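Local coordinates for Phi class glutathione transferase GSTF1 (Populus tremula x Populus tremuloides, PDB 4RI6), which probably conjugates glutathione to electrophilic substrates such as organic halides, releasing the halide, as a detoxifying Phi class transferase that binds glutathione, at residues Q108-P113 with K142-Y147; K135-L140 with K182-T187. All coordinates share one frame; numbering follows the deposited sequence.

Contact 1. Residues Q108-P113 with K142-Y147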
# COMPACT_ATOMS: atom_id res chain seq x y z
N GLN A 108 0.52 4.73 1.10
CA GLN A 108 -0.73 5.48 1.11
C GLN A 108 -0.61 6.97 1.31
O GLN A 108 -1.51 7.71 0.93
CB GLN A 108 -1.64 4.93 2.22
CG GLN A 108 -2.02 3.48 2.05
CD GLN A 108 -2.68 3.21 0.71
OE1 GLN A 108 -3.66 3.83 0.38
NE2 GLN A 108 -2.10 2.34 -0.07
N THR A 109 0.48 7.42 1.92
CA THR A 109 0.56 8.81 2.38
C THR A 109 1.73 9.60 1.74
O THR A 109 1.53 10.65 1.13
CB THR A 109 0.65 8.81 3.93
OG1 THR A 109 -0.52 8.15 4.42
CG2 THR A 109 0.73 10.24 4.48
N PHE A 110 2.94 9.08 1.88
CA PHE A 110 4.13 9.70 1.29
C PHE A 110 4.24 9.43 -0.20
O PHE A 110 4.55 10.31 -0.98
CB PHE A 110 5.37 9.16 2.02
CG PHE A 110 6.70 9.52 1.39
CD1 PHE A 110 7.36 10.66 1.77
CD2 PHE A 110 7.30 8.68 0.45
CE1 PHE A 110 8.59 11.00 1.22
CE2 PHE A 110 8.54 9.01 -0.10
CZ PHE A 110 9.18 10.17 0.30
N GLY A 111 3.97 8.19 -0.58
CA GLY A 111 4.17 7.73 -1.94
C GLY A 111 3.37 8.46 -3.02
O GLY A 111 3.91 8.81 -4.06
N PRO A 112 2.07 8.67 -2.78
CA PRO A 112 1.31 9.34 -3.84
C PRO A 112 1.82 10.75 -4.22
O PRO A 112 2.08 10.98 -5.41
CB PRO A 112 -0.11 9.36 -3.27
CG PRO A 112 -0.14 8.11 -2.40
CD PRO A 112 1.20 8.06 -1.76
N PRO A 113 1.97 11.68 -3.26
CA PRO A 113 2.43 13.00 -3.71
C PRO A 113 3.88 13.01 -4.15
O PRO A 113 4.21 13.71 -5.11
CB PRO A 113 2.24 13.88 -2.47
CG PRO A 113 2.29 12.92 -1.33
CD PRO A 113 1.57 11.70 -1.84
N LYS A 142 3.33 18.50 4.41
CA LYS A 142 2.53 18.11 5.57
C LYS A 142 2.94 16.73 6.09
O LYS A 142 3.04 16.53 7.30
CB LYS A 142 1.03 18.13 5.24
CG LYS A 142 0.48 19.56 5.06
CD LYS A 142 0.08 20.21 6.37
CE LYS A 142 0.31 21.73 6.34
NZ LYS A 142 0.23 22.40 7.68
N VAL A 143 3.16 15.77 5.20
CA VAL A 143 3.66 14.47 5.61
C VAL A 143 5.01 14.60 6.32
O VAL A 143 5.24 13.99 7.36
CB VAL A 143 3.80 13.54 4.39
CG1 VAL A 143 4.40 12.23 4.78
CG2 VAL A 143 2.44 13.31 3.75
N LEU A 144 5.91 15.36 5.72
CA LEU A 144 7.27 15.47 6.28
C LEU A 144 7.30 16.26 7.59
O LEU A 144 8.21 16.04 8.41
CB LEU A 144 8.21 16.08 5.25
CG LEU A 144 8.44 15.18 4.03
CD1 LEU A 144 9.31 15.90 3.00
CD2 LEU A 144 9.09 13.82 4.41
N ASP A 145 6.30 17.11 7.85
CA ASP A 145 6.20 17.76 9.17
C ASP A 145 5.90 16.71 10.25
O ASP A 145 6.36 16.82 11.39
CB ASP A 145 5.12 18.85 9.19
CG ASP A 145 5.51 20.11 8.43
OD1 ASP A 145 6.72 20.40 8.27
OD2 ASP A 145 4.55 20.85 8.03
N ILE A 146 5.11 15.70 9.89
CA ILE A 146 4.82 14.61 10.80
C ILE A 146 6.05 13.73 10.99
O ILE A 146 6.38 13.34 12.12
CB ILE A 146 3.63 13.78 10.31
CG1 ILE A 146 2.39 14.67 10.29
CG2 ILE A 146 3.43 12.56 11.19
CD1 ILE A 146 1.24 14.11 9.57
N TYR A 147 6.77 13.46 9.91
CA TYR A 147 8.01 12.71 10.01
C TYR A 147 9.02 13.45 10.85
O TYR A 147 9.77 12.84 11.58
CB TYR A 147 8.61 12.43 8.64
CG TYR A 147 7.93 11.39 7.77
CD1 TYR A 147 6.65 10.93 8.04
CD2 TYR A 147 8.60 10.87 6.67
CE1 TYR A 147 6.06 9.98 7.21
CE2 TYR A 147 8.02 9.93 5.86
CZ TYR A 147 6.75 9.49 6.14
OH TYR A 147 6.20 8.55 5.31
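Two long helices of the all-helical C-terminal domain of the glutathione transferase fold, 93-122 and 130-150, pack here through 108-113 and 142-147, their local axes 10.3 Å apart and crossing at -138°. The first helix is irregular: it makes a wider pi-type turn at 108-110 and kinks where P112 and P113 have no N-H to give to the turn before. Backbones come closest at F110 and V143, with CA atoms 6.5 Å apart. Methyl meets methyl between T109 CG2 and V143 CG2 at 3.6 Å; CG2 of T109 stands anti to its own backbone N and so faces the valine. The other valine branch, CG1, lies over one face of the Y147 ring, 3.7 Å above the plane and toward its rim. F110, with CG anti to N (chi1 170°), sends its ring past the end of the tyrosine, the two side chains crossing at about a right angle, while L144 CD2 sits at the phenylalanine's edge, 4.3 Å from F110 CE1. F53 of the second subunit also packs on Y147. The tyrosine's polar end is hydrogen-bonded to H169 NE2, and that same Y147 OH rests 3.4 Å from F110 CB.

Contact 2. Residues K135-L140 with K182-T187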
# COMPACT_ATOMS: atom_id res chain seq x y z
N LYS A 135 0.35 21.78 -5.33
CA LYS A 135 -0.57 20.95 -4.56
C LYS A 135 0.14 19.75 -3.94
O LYS A 135 -0.08 19.42 -2.76
CB LYS A 135 -1.72 20.51 -5.45
CG LYS A 135 -2.83 19.75 -4.76
CD LYS A 135 -4.05 19.67 -5.68
CE LYS A 135 -5.07 18.61 -5.25
NZ LYS A 135 -5.36 18.66 -3.79
N ASN A 136 0.98 19.08 -4.72
CA ASN A 136 1.68 17.90 -4.22
C ASN A 136 2.86 18.22 -3.32
O ASN A 136 3.11 17.49 -2.36
CB ASN A 136 2.12 17.03 -5.40
CG ASN A 136 0.96 16.30 -6.02
OD1 ASN A 136 0.06 15.86 -5.29
ND2 ASN A 136 0.95 16.18 -7.34
N VAL A 137 3.59 19.30 -3.61
CA VAL A 137 4.59 19.82 -2.69
C VAL A 137 3.96 20.08 -1.33
O VAL A 137 4.51 19.69 -0.32
CB VAL A 137 5.23 21.11 -3.24
CG1 VAL A 137 6.00 21.87 -2.15
CG2 VAL A 137 6.14 20.79 -4.43
N ASP A 138 2.82 20.75 -1.31
CA ASP A 138 2.21 21.10 -0.03
C ASP A 138 1.75 19.85 0.71
O ASP A 138 1.86 19.76 1.93
CB ASP A 138 1.03 22.07 -0.24
CG ASP A 138 1.47 23.49 -0.62
OD1 ASP A 138 2.66 23.84 -0.49
OD2 ASP A 138 0.58 24.27 -1.03
N LYS A 139 1.18 18.89 -0.00
CA LYS A 139 0.83 17.60 0.60
C LYS A 139 2.04 16.90 1.20
O LYS A 139 2.00 16.38 2.30
CB LYS A 139 0.18 16.67 -0.42
CG LYS A 139 -1.25 16.98 -0.72
CD LYS A 139 -1.80 15.95 -1.68
CE LYS A 139 -3.27 16.19 -2.01
NZ LYS A 139 -3.72 15.19 -3.02
N LEU A 140 3.14 16.90 0.47
CA LEU A 140 4.30 16.18 0.93
C LEU A 140 4.92 16.90 2.13
O LEU A 140 5.41 16.27 3.06
CB LEU A 140 5.31 16.03 -0.21
CG LEU A 140 6.60 15.26 0.11
CD1 LEU A 140 6.32 13.88 0.72
CD2 LEU A 140 7.45 15.12 -1.14
N LYS A 182 13.15 20.40 -5.46
CA LYS A 182 12.26 20.20 -4.32
C LYS A 182 12.97 19.60 -3.10
O LYS A 182 12.33 19.25 -2.11
CB LYS A 182 11.08 19.30 -4.71
CG LYS A 182 10.31 19.76 -5.93
CD LYS A 182 9.88 21.22 -5.83
CE LYS A 182 9.08 21.60 -7.06
NZ LYS A 182 9.14 23.04 -7.35
N GLY A 183 14.28 19.47 -3.19
CA GLY A 183 15.05 18.83 -2.13
C GLY A 183 14.92 19.52 -0.80
O GLY A 183 15.06 18.86 0.23
N TYR A 184 14.63 20.82 -0.81
CA TYR A 184 14.41 21.58 0.42
C TYR A 184 13.34 20.94 1.32
O TYR A 184 13.34 21.13 2.53
CB TYR A 184 13.99 23.03 0.11
CG TYR A 184 12.63 23.21 -0.53
CD1 TYR A 184 11.47 23.33 0.24
CD2 TYR A 184 12.49 23.25 -1.91
CE1 TYR A 184 10.22 23.48 -0.35
CE2 TYR A 184 11.24 23.41 -2.50
CZ TYR A 184 10.11 23.53 -1.72
OH TYR A 184 8.87 23.68 -2.31
N LEU A 185 12.41 20.19 0.73
CA LEU A 185 11.38 19.54 1.53
C LEU A 185 11.99 18.62 2.58
O LEU A 185 11.49 18.51 3.71
CB LEU A 185 10.41 18.74 0.63
CG LEU A 185 9.49 19.57 -0.23
CD1 LEU A 185 8.85 18.71 -1.29
CD2 LEU A 185 8.43 20.26 0.65
N PHE A 186 13.09 17.98 2.20
CA PHE A 186 13.82 17.08 3.08
C PHE A 186 14.92 17.82 3.84
O PHE A 186 15.07 17.65 5.05
CB PHE A 186 14.42 15.94 2.27
CG PHE A 186 13.38 15.07 1.59
CD1 PHE A 186 12.79 15.45 0.39
CD2 PHE A 186 12.98 13.88 2.18
CE1 PHE A 186 11.82 14.63 -0.21
CE2 PHE A 186 12.02 13.08 1.58
CZ PHE A 186 11.45 13.45 0.39
N THR A 187 15.67 18.66 3.15
CA THR A 187 16.89 19.21 3.74
C THR A 187 16.62 20.36 4.70
O THR A 187 17.45 20.64 5.55
CB THR A 187 17.90 19.68 2.67
OG1 THR A 187 17.34 20.77 1.91
CG2 THR A 187 18.27 18.53 1.73
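One face of the Y184 ring carries neighbours from its own segment, the carbonyl O of K182 and CG of L185, each 4.0 Å above the plane and displaced toward the rim. Its CG takes the crowded position between backbone N and carbonyl carbon (chi1 68°), and from there the hydroxyl end reaches across to helix 130-150, where Y184 OH lies 3.4 Å from V137 CG1. L140 CD2 approaches the second ring, F186, obliquely, 4.5 Å from F186 CE1.

V137 is the centre of the contact, its two methyls facing different partners. V137 CG1, anti to its backbone N, touches that hydroxyl and also lies 4.0 Å from L185 CD2. CG2 meets the aliphatic part of K182, whose chain bends at chi2 (-52°) and crosses the valine at about a right angle, bringing K182 CD to 4.0 Å from V137 CG2. One turn on, L140 CD2 and L185 CD1 lie 3.9 Å apart, so the two branches of L185 reach successive turns of helix 130-150. L117 and F110 of helix 93-122 back V137 and L140 respectively.

No hydrogen bond or salt bridge joins the two segments. Within the helical C-terminal domain of the glutathione transferase fold, helix 184-187 and the turn leading into it are therefore held against helix 130-150 here by apolar packing, with even the lysine and tyrosine contributing through van der Waals contact.

Overall arrangement
Contacts 1 and 2 follow one another along helix 130-150, which supplies 142-147 to the first and 135-140 to the second; their centres are 9 Å apart. F110 ties them together: F110 CD1 lies 3.5 Å from L140 CD1 and F110 CE1 3.9 Å from F186 CZ. L144 makes a second link, with L144 CD1 3.5 Å from L185 O. The result is one continuous apolar core in the helical domain, joining helices 93-122, 130-150 and 184-187. Only contact 1 comes near ligand: the T109 side chain is about 5 Å from a bound glutathione, glutathione also touches Q108, and both Q108 and T109 pack on E68 of the second subunit. Contact 2 lies away from the known glutathione sites.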